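Local coordinates for like-Sm ribonucleoprotein core (Methanococcus vannielii SB, PDB 5MKI) that binds uridine-containing RNA as an archaeal Lsm protein of the Sm family, whose subunits join edge to edge into a seven-membered ring, at the interface of chains A and B. Numbering follows the deposited sequence. Chains: chain A/B, Like-Sm ribonucleoprotein core.

Contact 1: the interface of chains A and B. Residues chain A 22, 69-72; chain B 23, 27, 29, 49, 57, 59-60.
An antiparallel strand pairing of the Sm type joins two neighbouring subunits here, the last strand of chain A (69-71) lying along strand 60-62 of chain B so that the sheet runs on across the ring. A:Ser71 is bridged with B:Leu60, and beyond it the C-terminal residue is tied down: A:Leu72 N donates to B:Met59 O at 2.8 Å, almost straight (172° at the hydrogen) and nearly along the C=O axis. The apolar seal is built on A:Tyr69, whose side chain crosses B:Leu60 obliquely. B:Leu60 CG stands anti to its backbone N (chi1 -158°), which brings CD1 to 3.7 Å from A:Tyr69 CD1 and sets CD2 over one face of the ring, toward its rim. Ring atom CE2 of A:Tyr69 lies 3.9 Å from B:Leu23 CD1, and its hydroxyl OH rests on the aliphatic part of B:Lys27, 3.3 Å from CD. A:Tyr22 and B:Phe57 meet tip to tip: the phenol OH lies in the plane of the phenylalanine ring at its edge, 3.2 Å from CE1. A:Ser71 OG, anti to its backbone N (chi1 -174°), approaches the same edge, 3.3 Å from B:Phe57 CD1. Within chain A, A:Tyr69 CE1 lies over the A:Tyr22 ring, so one tyrosine props the other. Backbone pairing thus aligns the subunits, while the aromatic and leucine packing seals the joint and probably supports the ring assembly that presents the RNA-binding residues.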
loop_
_atom_site.group_PDB
_atom_site.type_symbol
_atom_site.label_atom_id
_atom_site.label_comp_id
_atom_site.label_asym_id
_atom_site.label_seq_id
_atom_site.Cartn_x
_atom_site.Cartn_y
_atom_site.Cartn_z
ATOM N N TYR A 22 1.607 19.531 1.258
ATOM C CA TYR A 22 2.753 18.929 0.577
ATOM C C TYR A 22 2.458 17.472 0.212
ATOM O O TYR A 22 2.081 16.673 1.073
ATOM C CB TYR A 22 4.000 18.974 1.459
ATOM C CG TYR A 22 4.534 20.365 1.740
ATOM C CD1 TYR A 22 3.961 21.170 2.721
ATOM C CD2 TYR A 22 5.624 20.865 1.032
ATOM C CE1 TYR A 22 4.457 22.439 2.983
ATOM C CE2 TYR A 22 6.133 22.131 1.294
ATOM C CZ TYR A 22 5.544 22.915 2.267
ATOM O OH TYR A 22 6.046 24.179 2.526
ATOM N N TYR A 69 2.937 16.127 4.318
ATOM C CA TYR A 69 2.517 16.869 5.506
ATOM C C TYR A 69 1.735 18.102 5.069
ATOM O O TYR A 69 1.851 18.556 3.929
ATOM C CB TYR A 69 3.697 17.284 6.398
ATOM C CG TYR A 69 5.022 17.580 5.711
ATOM C CD1 TYR A 69 5.210 18.736 4.940
ATOM C CD2 TYR A 69 6.100 16.728 5.871
ATOM C CE1 TYR A 69 6.435 18.994 4.325
ATOM C CE2 TYR A 69 7.316 16.981 5.272
ATOM C CZ TYR A 69 7.489 18.109 4.506
ATOM O OH TYR A 69 8.723 18.325 3.920
ATOM N N VAL A 70 0.927 18.625 5.988
ATOM C CA VAL A 70 0.145 19.837 5.775
ATOM C C VAL A 70 0.693 20.928 6.694
ATOM O O VAL A 70 0.908 20.690 7.893
ATOM C CB VAL A 70 -1.355 19.586 6.027
ATOM C CG1 VAL A 70 -2.153 20.811 5.713
ATOM C CG2 VAL A 70 -1.859 18.401 5.178
ATOM N N SER A 71 0.941 22.116 6.125
ATOM C CA SER A 71 1.414 23.278 6.881
ATOM C C SER A 71 0.221 24.151 7.254
ATOM O O SER A 71 -0.512 24.622 6.377
ATOM C CB SER A 71 2.429 24.098 6.085
ATOM O OG SER A 71 2.969 25.130 6.906
ATOM N N LEU A 72 0.034 24.353 8.551
ATOM C CA LEU A 72 -1.142 25.008 9.092
ATOM C C LEU A 72 -0.803 26.367 9.691
ATOM O O LEU A 72 0.329 26.593 10.113
ATOM C CB LEU A 72 -1.771 24.161 10.183
ATOM C CG LEU A 72 -2.183 22.739 9.895
ATOM C CD1 LEU A 72 -2.886 22.302 11.134
ATOM C CD2 LEU A 72 -3.121 22.729 8.731
ATOM O OXT LEU A 72 -1.665 27.238 9.804
ATOM N N LEU B 23 11.754 10.644 7.641
ATOM C CA LEU B 23 10.792 10.254 6.621
ATOM C C LEU B 23 11.421 9.302 5.615
ATOM O O LEU B 23 12.635 9.333 5.379
ATOM C CB LEU B 23 10.256 11.480 5.892
ATOM C CG LEU B 23 9.525 12.467 6.793
ATOM C CD1 LEU B 23 8.727 13.441 5.931
ATOM C CD2 LEU B 23 8.619 11.723 7.761
ATOM N N LYS B 27 13.901 12.809 4.179
ATOM C CA LYS B 27 13.771 14.049 4.931
ATOM C C LYS B 27 13.945 13.795 6.424
ATOM O O LYS B 27 13.645 12.709 6.933
ATOM C CB LYS B 27 12.407 14.692 4.686
ATOM C CG LYS B 27 12.299 15.474 3.396
ATOM C CD LYS B 27 10.887 15.977 3.206
ATOM C CE LYS B 27 10.632 16.328 1.755
ATOM N NZ LYS B 27 10.858 15.136 0.893
ATOM N N VAL B 29 12.599 15.854 9.804
ATOM C CA VAL B 29 11.698 16.916 10.269
ATOM C C VAL B 29 11.812 17.003 11.786
ATOM O O VAL B 29 11.424 16.067 12.493
ATOM C CB VAL B 29 10.243 16.666 9.852
ATOM C CG1 VAL B 29 9.391 17.889 10.151
ATOM C CG2 VAL B 29 10.156 16.264 8.378
ATOM N N ILE B 49 12.816 21.532 8.482
ATOM C CA ILE B 49 13.285 20.473 7.597
ATOM C C ILE B 49 14.786 20.645 7.418
ATOM O O ILE B 49 15.255 21.738 7.073
ATOM C CB ILE B 49 12.546 20.495 6.246
ATOM C CG1 ILE B 49 11.203 19.774 6.355
ATOM C CG2 ILE B 49 13.361 19.807 5.170
ATOM C CD1 ILE B 49 10.192 20.458 7.234
ATOM N N PHE B 57 7.941 26.317 9.896
ATOM C CA PHE B 57 6.569 25.806 9.859
ATOM C C PHE B 57 5.912 25.943 11.224
ATOM O O PHE B 57 6.114 25.086 12.103
ATOM C CB PHE B 57 6.527 24.349 9.412
ATOM C CG PHE B 57 7.026 24.124 8.022
ATOM C CD1 PHE B 57 6.197 24.334 6.940
ATOM C CD2 PHE B 57 8.324 23.691 7.800
ATOM C CE1 PHE B 57 6.648 24.128 5.655
ATOM C CE2 PHE B 57 8.781 23.485 6.519
ATOM C CZ PHE B 57 7.938 23.702 5.443
ATOM N N MET B 59 3.005 25.162 12.348
ATOM C CA MET B 59 2.332 23.932 12.726
ATOM C C MET B 59 2.278 23.011 11.518
ATOM O O MET B 59 1.791 23.406 10.449
ATOM C CB MET B 59 0.924 24.207 13.262
ATOM C CG MET B 59 0.212 22.966 13.788
ATOM S SD MET B 59 1.116 22.133 15.109
ATOM C CE MET B 59 0.726 23.199 16.487
ATOM N N LEU B 60 2.762 21.780 11.711
ATOM C CA LEU B 60 2.946 20.803 10.647
ATOM C C LEU B 60 2.302 19.503 11.084
ATOM O O LEU B 60 2.663 18.964 12.134
ATOM C CB LEU B 60 4.435 20.571 10.361
ATOM C CG LEU B 60 4.862 20.011 9.006
ATOM C CD1 LEU B 60 4.446 20.943 7.867
ATOM C CD2 LEU B 60 6.354 19.792 8.984
#

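Contact 2: the interface of chains A and B. Residues chain A 24, 39-40, 64-65, 67-70; chain B 41, 61-63, 65-66.
The RGDN turn of the Sm2 motif in chain B (B:Arg63 to B:Asn66) packs against the matching turn and last strand of chain A, with A:Lys24, A:His39 and A:Met40 from the Sm1 part. Strand pairing leads in, A:Val70 N donating to B:Val61 O at 2.9 Å and B:Val61 N returning a bond to A:Val70 O at 3.0 Å. B:Arg63 N then reaches A:Leu68 O at 3.2 Å, from above the carbonyl plane. The B:Arg63 side chain leaves anti to its backbone N (chi1 -164°) and runs alongside A:Met40, the two chains pointing opposite ways, CD 3.6 Å from the thioether SD. One guanidinium face is covered toward the rim by A:Gly64 O and A:Asp65 CA. B:Asn66 ND2 donates to A:Val67 O at 3.0 Å, on a lone pair and in the amide plane. That same carbonyl accepts from A:Lys24 NZ, which also bonds A:Asp65 O at 2.7 Å; the amine NZ comes from above both carbonyl planes and forms a salt bridge to B:Asp65 OD2 at 3.3 Å, weak as a hydrogen bond. An alanine at A:Lys24 would probably loosen the chain A turn and leave the B:Asp65 carboxylate without this counter-charge. B:Asp65 also pairs with B:Arg63 NH1, so its ionised form is likely to be favoured. In the fold, 3-10 turn 64-66 of chain B sits beside A:Lys24 and residues 67-68 of chain A, and the chain A turn faces B:Arg63, among residues known to bind UMP (A:His39, A:Asp65, B:Asn41, B:Arg63, B:Asp65), though none is bound in these chains.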
loop_
_atom_site.group_PDB
_atom_site.type_symbol
_atom_site.label_atom_id
_atom_site.label_comp_id
_atom_site.label_asym_id
_atom_site.label_seq_id
_atom_site.Cartn_x
_atom_site.Cartn_y
_atom_site.Cartn_z
ATOM N N LYS A 24 3.514 13.671 -1.802
ATOM C CA LYS A 24 4.669 12.773 -1.830
ATOM C C LYS A 24 5.554 13.000 -3.047
ATOM O O LYS A 24 6.760 12.735 -2.993
ATOM C CB LYS A 24 4.201 11.319 -1.800
ATOM C CG LYS A 24 3.634 10.875 -0.477
ATOM C CD LYS A 24 3.027 9.494 -0.606
ATOM C CE LYS A 24 2.727 8.894 0.760
ATOM N NZ LYS A 24 1.665 9.671 1.491
ATOM N N HIS A 39 -8.816 10.027 6.908
ATOM C CA HIS A 39 -7.815 9.617 5.929
ATOM C C HIS A 39 -6.890 10.750 5.506
ATOM O O HIS A 39 -5.975 10.512 4.708
ATOM C CB HIS A 39 -8.500 9.050 4.686
ATOM C CG HIS A 39 -9.380 7.879 4.974
ATOM N ND1 HIS A 39 -10.691 7.813 4.550
ATOM C CD2 HIS A 39 -9.145 6.735 5.658
ATOM C CE1 HIS A 39 -11.222 6.671 4.951
ATOM N NE2 HIS A 39 -10.306 5.999 5.625
ATOM N N MET A 40 -7.120 11.965 6.002
ATOM C CA MET A 40 -6.481 13.191 5.523
ATOM C C MET A 40 -6.866 13.536 4.083
ATOM O O MET A 40 -6.125 14.268 3.415
ATOM C CB MET A 40 -4.945 13.137 5.661
ATOM C CG MET A 40 -4.418 12.843 7.085
ATOM S SD MET A 40 -2.685 13.314 7.425
ATOM C CE MET A 40 -2.639 14.965 6.738
ATOM N N GLY A 64 -5.954 11.800 0.537
ATOM C CA GLY A 64 -4.998 11.890 1.637
ATOM C C GLY A 64 -3.778 10.981 1.529
ATOM O O GLY A 64 -2.700 11.327 2.025
ATOM N N ASP A 65 -3.914 9.815 0.878
ATOM C CA ASP A 65 -2.772 8.911 0.747
ATOM C C ASP A 65 -1.613 9.536 -0.019
ATOM O O ASP A 65 -0.496 9.007 0.029
ATOM C CB ASP A 65 -3.177 7.603 0.052
ATOM C CG ASP A 65 -3.170 7.720 -1.465
ATOM O OD1 ASP A 65 -3.583 8.780 -1.989
ATOM O OD2 ASP A 65 -2.743 6.760 -2.143
ATOM N N VAL A 67 -0.541 12.538 0.726
ATOM C CA VAL A 67 -0.094 13.680 1.531
ATOM C C VAL A 67 1.188 13.329 2.272
ATOM O O VAL A 67 1.294 12.267 2.896
ATOM C CB VAL A 67 -1.189 14.122 2.514
ATOM C CG1 VAL A 67 -0.632 15.174 3.502
ATOM C CG2 VAL A 67 -2.388 14.694 1.744
ATOM N N LEU A 68 2.166 14.229 2.199
ATOM C CA LEU A 68 3.395 14.138 2.974
ATOM C C LEU A 68 3.210 14.818 4.328
ATOM O O LEU A 68 3.302 14.164 5.373
ATOM C CB LEU A 68 4.549 14.768 2.181
ATOM C CG LEU A 68 5.993 14.373 2.483
ATOM C CD1 LEU A 68 6.206 12.877 2.216
ATOM C CD2 LEU A 68 6.947 15.221 1.635
ATOM N N TYR A 69 2.937 16.127 4.318
ATOM C CA TYR A 69 2.517 16.869 5.506
ATOM C C TYR A 69 1.735 18.102 5.069
ATOM O O TYR A 69 1.851 18.556 3.929
ATOM C CB TYR A 69 3.697 17.284 6.398
ATOM C CG TYR A 69 5.022 17.580 5.711
ATOM C CD1 TYR A 69 5.210 18.736 4.940
ATOM C CD2 TYR A 69 6.100 16.728 5.871
ATOM C CE1 TYR A 69 6.435 18.994 4.325
ATOM C CE2 TYR A 69 7.316 16.981 5.272
ATOM C CZ TYR A 69 7.489 18.109 4.506
ATOM O OH TYR A 69 8.723 18.325 3.920
ATOM N N VAL A 70 0.927 18.625 5.988
ATOM C CA VAL A 70 0.145 19.837 5.775
ATOM C C VAL A 70 0.693 20.928 6.694
ATOM O O VAL A 70 0.908 20.690 7.893
ATOM C CB VAL A 70 -1.355 19.586 6.027
ATOM C CG1 VAL A 70 -2.153 20.811 5.713
ATOM C CG2 VAL A 70 -1.859 18.401 5.178
ATOM N N ASN B 41 0.563 9.363 12.691
ATOM C CA ASN B 41 0.411 10.772 12.342
ATOM C C ASN B 41 0.842 11.594 13.553
ATOM O O ASN B 41 0.565 11.217 14.691
ATOM C CB ASN B 41 -1.043 11.173 12.014
ATOM C CG ASN B 41 -1.672 10.407 10.861
ATOM O OD1 ASN B 41 -1.054 10.137 9.827
ATOM N ND2 ASN B 41 -2.952 10.103 11.025
ATOM N N VAL B 61 1.360 18.998 10.293
ATOM C CA VAL B 61 0.778 17.680 10.534
ATOM C C VAL B 61 1.365 16.729 9.505
ATOM O O VAL B 61 1.125 16.878 8.302
ATOM C CB VAL B 61 -0.752 17.698 10.477
ATOM C CG1 VAL B 61 -1.289 16.279 10.521
ATOM C CG2 VAL B 61 -1.296 18.483 11.654
ATOM N N VAL B 62 2.144 15.763 9.995
ATOM C CA VAL B 62 2.866 14.794 9.175
ATOM C C VAL B 62 2.056 13.503 9.116
ATOM O O VAL B 62 1.603 12.999 10.152
ATOM C CB VAL B 62 4.269 14.535 9.753
ATOM C CG1 VAL B 62 5.081 13.698 8.799
ATOM C CG2 VAL B 62 4.975 15.889 10.077
ATOM N N ARG B 63 1.849 12.980 7.912
ATOM C CA ARG B 63 1.091 11.743 7.767
ATOM C C ARG B 63 1.951 10.546 8.185
ATOM O O ARG B 63 3.059 10.356 7.674
ATOM C CB ARG B 63 0.609 11.585 6.325
ATOM C CG ARG B 63 -0.489 10.561 6.166
ATOM C CD ARG B 63 -1.443 10.904 5.023
ATOM N NE ARG B 63 -2.568 9.971 5.027
ATOM C CZ ARG B 63 -2.511 8.740 4.531
ATOM N NH1 ARG B 63 -1.389 8.304 3.965
ATOM N NH2 ARG B 63 -3.578 7.957 4.589
ATOM N N ASP B 65 2.132 7.436 7.489
ATOM C CA ASP B 65 2.668 6.436 6.563
ATOM C C ASP B 65 3.991 6.858 5.927
ATOM O O ASP B 65 4.672 6.010 5.356
ATOM C CB ASP B 65 1.649 6.112 5.472
ATOM C CG ASP B 65 1.578 7.181 4.410
ATOM O OD1 ASP B 65 1.401 8.361 4.767
ATOM O OD2 ASP B 65 1.729 6.857 3.216
ATOM N N ASN B 66 4.384 8.134 6.027
ATOM C CA ASN B 66 5.653 8.581 5.465
ATOM C C ASN B 66 6.838 8.340 6.395
ATOM O O ASN B 66 7.984 8.556 5.982
ATOM C CB ASN B 66 5.593 10.078 5.135
ATOM C CG ASN B 66 4.500 10.416 4.152
ATOM O OD1 ASN B 66 4.623 10.134 2.967
ATOM N ND2 ASN B 66 3.431 11.044 4.635
#

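Contact 3: the interface of chains A and B. Residues chain A 3-7; chain B 15, 34-37, 41-43, 61.
The N-terminal segment of chain A runs as an irregular loop over the end of strand 28-36 of chain B, fastened by B:Tyr36 N, which donates to A:Thr4 O at 3.0 Å (157° at the hydrogen) from above the carbonyl plane. B:Tyr36 holds CG in the crowded position between its backbone N and carbonyl carbon (chi1 72°), which brings ring atom CD1 to 3.6 Å from A:Thr4 O. A:Thr4 crosses B:Ile15 obliquely: its CB sits 3.8 Å from the tip methyl CD1, while CG2 turns toward the isoleucine CG2. The short B:Ala35 CB fits beneath the chain, 3.7 Å from A:Pro7 CA and also near A:Thr4 CA. A:Pro7 buries 103 Å² as its ring lies over the end of strand 28-36 and the start of strand 42-44. The A:Pro7 CG corner leads, 3.4 Å from the carboxylate OD2 of B:Asp37, which it meets at about a right angle. A:Pro7 CB turns instead to the backbone, 3.8 Å from B:Ala43 N, and CD rests against the B:Tyr36 carbonyl. B:Asp37 is held by B:Asn41, whose amide ND2 donates to OD2 at 3.0 Å on the syn lone pair; this would fix the carboxylate's rotation against the proline. The contact therefore lies just ahead of helix 9-13 of chain A, where its N-terminal arm closes over the loop between strands 28-36 and 42-44 of chain B.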
loop_
_atom_site.group_PDB
_atom_site.type_symbol
_atom_site.label_atom_id
_atom_site.label_comp_id
_atom_site.label_asym_id
_atom_site.label_seq_id
_atom_site.Cartn_x
_atom_site.Cartn_y
_atom_site.Cartn_z
ATOM N N ASP A 3 -5.925 18.005 22.187
ATOM C CA ASP A 3 -5.684 16.684 22.765
ATOM C C ASP A 3 -4.449 16.035 22.137
ATOM O O ASP A 3 -4.288 16.035 20.909
ATOM C CB ASP A 3 -6.907 15.776 22.589
ATOM C CG ASP A 3 -6.631 14.339 22.997
ATOM O OD1 ASP A 3 -5.979 13.635 22.216
ATOM O OD2 ASP A 3 -7.048 13.905 24.097
ATOM N N THR A 4 -3.601 15.454 22.991
ATOM C CA THR A 4 -2.307 14.921 22.583
ATOM C C THR A 4 -2.415 13.645 21.758
ATOM O O THR A 4 -1.385 13.131 21.310
ATOM C CB THR A 4 -1.440 14.638 23.813
ATOM O OG1 THR A 4 -1.954 13.489 24.497
ATOM C CG2 THR A 4 -1.417 15.828 24.770
ATOM N N GLN A 5 -3.614 13.108 21.564
ATOM C CA GLN A 5 -3.791 11.880 20.806
ATOM C C GLN A 5 -4.558 12.118 19.522
ATOM O O GLN A 5 -4.940 11.156 18.853
ATOM C CB GLN A 5 -4.503 10.837 21.660
ATOM C CG GLN A 5 -3.846 10.640 23.005
ATOM C CD GLN A 5 -4.627 9.705 23.890
ATOM O OE1 GLN A 5 -5.807 9.933 24.165
ATOM N NE2 GLN A 5 -3.973 8.644 24.348
ATOM N N ARG A 6 -4.797 13.375 19.167
ATOM C CA ARG A 6 -5.622 13.729 18.014
ATOM C C ARG A 6 -4.885 14.754 17.166
ATOM O O ARG A 6 -5.317 15.908 17.059
ATOM C CB ARG A 6 -6.981 14.264 18.462
ATOM C CG ARG A 6 -7.970 13.186 18.868
ATOM C CD ARG A 6 -9.072 13.768 19.751
ATOM N NE ARG A 6 -9.764 12.731 20.514
ATOM C CZ ARG A 6 -10.585 12.963 21.540
ATOM N NH1 ARG A 6 -10.845 14.206 21.931
ATOM N NH2 ARG A 6 -11.153 11.948 22.181
ATOM N N PRO A 7 -3.771 14.357 16.536
ATOM C CA PRO A 7 -3.043 15.294 15.668
ATOM C C PRO A 7 -3.918 15.991 14.633
ATOM O O PRO A 7 -3.671 17.167 14.343
ATOM C CB PRO A 7 -1.982 14.402 14.997
ATOM C CG PRO A 7 -2.470 12.982 15.170
ATOM C CD PRO A 7 -3.222 12.990 16.462
ATOM N N ILE B 15 5.652 14.251 24.540
ATOM C CA ILE B 15 4.811 15.406 24.266
ATOM C C ILE B 15 5.474 16.658 24.841
ATOM O O ILE B 15 6.031 16.639 25.946
ATOM C CB ILE B 15 3.402 15.186 24.847
ATOM C CG1 ILE B 15 2.630 14.119 24.040
ATOM C CG2 ILE B 15 2.629 16.490 24.873
ATOM C CD1 ILE B 15 2.175 14.592 22.653
ATOM N N LYS B 34 3.339 17.921 19.508
ATOM C CA LYS B 34 2.101 18.312 20.177
ATOM C C LYS B 34 1.076 17.183 20.266
ATOM O O LYS B 34 0.245 17.195 21.186
ATOM C CB LYS B 34 1.454 19.514 19.462
ATOM C CG LYS B 34 2.315 20.775 19.412
ATOM C CD LYS B 34 2.699 21.269 20.817
ATOM C CE LYS B 34 1.496 21.788 21.577
ATOM N NZ LYS B 34 1.783 21.976 23.021
ATOM N N ALA B 35 1.101 16.218 19.346
ATOM C CA ALA B 35 0.090 15.160 19.339
ATOM C C ALA B 35 0.513 14.048 18.386
ATOM O O ALA B 35 1.268 14.272 17.441
ATOM C CB ALA B 35 -1.293 15.703 18.936
ATOM N N TYR B 36 0.013 12.846 18.643
ATOM C CA TYR B 36 0.309 11.703 17.793
ATOM C C TYR B 36 -0.860 10.735 17.899
ATOM O O TYR B 36 -1.615 10.755 18.873
ATOM C CB TYR B 36 1.622 11.020 18.208
ATOM C CG TYR B 36 1.454 10.272 19.503
ATOM C CD1 TYR B 36 1.468 10.949 20.714
ATOM C CD2 TYR B 36 1.219 8.893 19.518
ATOM C CE1 TYR B 36 1.285 10.286 21.903
ATOM C CE2 TYR B 36 1.029 8.216 20.713
ATOM C CZ TYR B 36 1.067 8.922 21.900
ATOM O OH TYR B 36 0.882 8.273 23.096
ATOM N N ASP B 37 -1.018 9.883 16.892
ATOM C CA ASP B 37 -2.088 8.902 16.963
ATOM C C ASP B 37 -1.536 7.529 16.606
ATOM O O ASP B 37 -0.343 7.363 16.323
ATOM C CB ASP B 37 -3.287 9.299 16.078
ATOM C CG ASP B 37 -2.948 9.394 14.613
ATOM O OD1 ASP B 37 -1.979 8.755 14.142
ATOM O OD2 ASP B 37 -3.683 10.118 13.905
ATOM N N ASN B 41 0.563 9.363 12.691
ATOM C CA ASN B 41 0.411 10.772 12.342
ATOM C C ASN B 41 0.842 11.594 13.553
ATOM O O ASN B 41 0.565 11.217 14.691
ATOM C CB ASN B 41 -1.043 11.173 12.014
ATOM C CG ASN B 41 -1.672 10.407 10.861
ATOM O OD1 ASN B 41 -1.054 10.137 9.827
ATOM N ND2 ASN B 41 -2.952 10.103 11.025
ATOM N N VAL B 42 1.503 12.727 13.317
ATOM C CA VAL B 42 1.972 13.584 14.406
ATOM C C VAL B 42 1.744 15.047 14.034
ATOM O O VAL B 42 1.713 15.413 12.856
ATOM C CB VAL B 42 3.466 13.358 14.751
ATOM C CG1 VAL B 42 3.753 11.914 15.098
ATOM C CG2 VAL B 42 4.364 13.824 13.613
ATOM N N ALA B 43 1.563 15.883 15.053
ATOM C CA ALA B 43 1.515 17.335 14.888
ATOM C C ALA B 43 2.769 17.912 15.526
ATOM O O ALA B 43 3.051 17.640 16.705
ATOM C CB ALA B 43 0.253 17.936 15.516
ATOM N N VAL B 61 1.360 18.998 10.293
ATOM C CA VAL B 61 0.778 17.680 10.534
ATOM C C VAL B 61 1.365 16.729 9.505
ATOM O O VAL B 61 1.125 16.878 8.302
ATOM C CB VAL B 61 -0.752 17.698 10.477
ATOM C CG1 VAL B 61 -1.289 16.279 10.521
ATOM C CG2 VAL B 61 -1.296 18.483 11.654
#

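Contacts 1 and 2 are stretches of one seam, their C-alpha centres about 9 Å apart and both including A:Tyr69 and A:Val70: the paired strands run from contact 1 into the turn of contact 2. The C-alpha centre of contact 3 is about 13 Å from those of the other two. It shares B:Asn41 and B:Val61 with contact 2, so the N-terminal arm and the turn rest on neighbouring parts of chain B, which may link them. The interface is not an exact two-fold: each subunit presents different surfaces to its two neighbours. Repeated head to tail, this joint suits the seven-copy assembly.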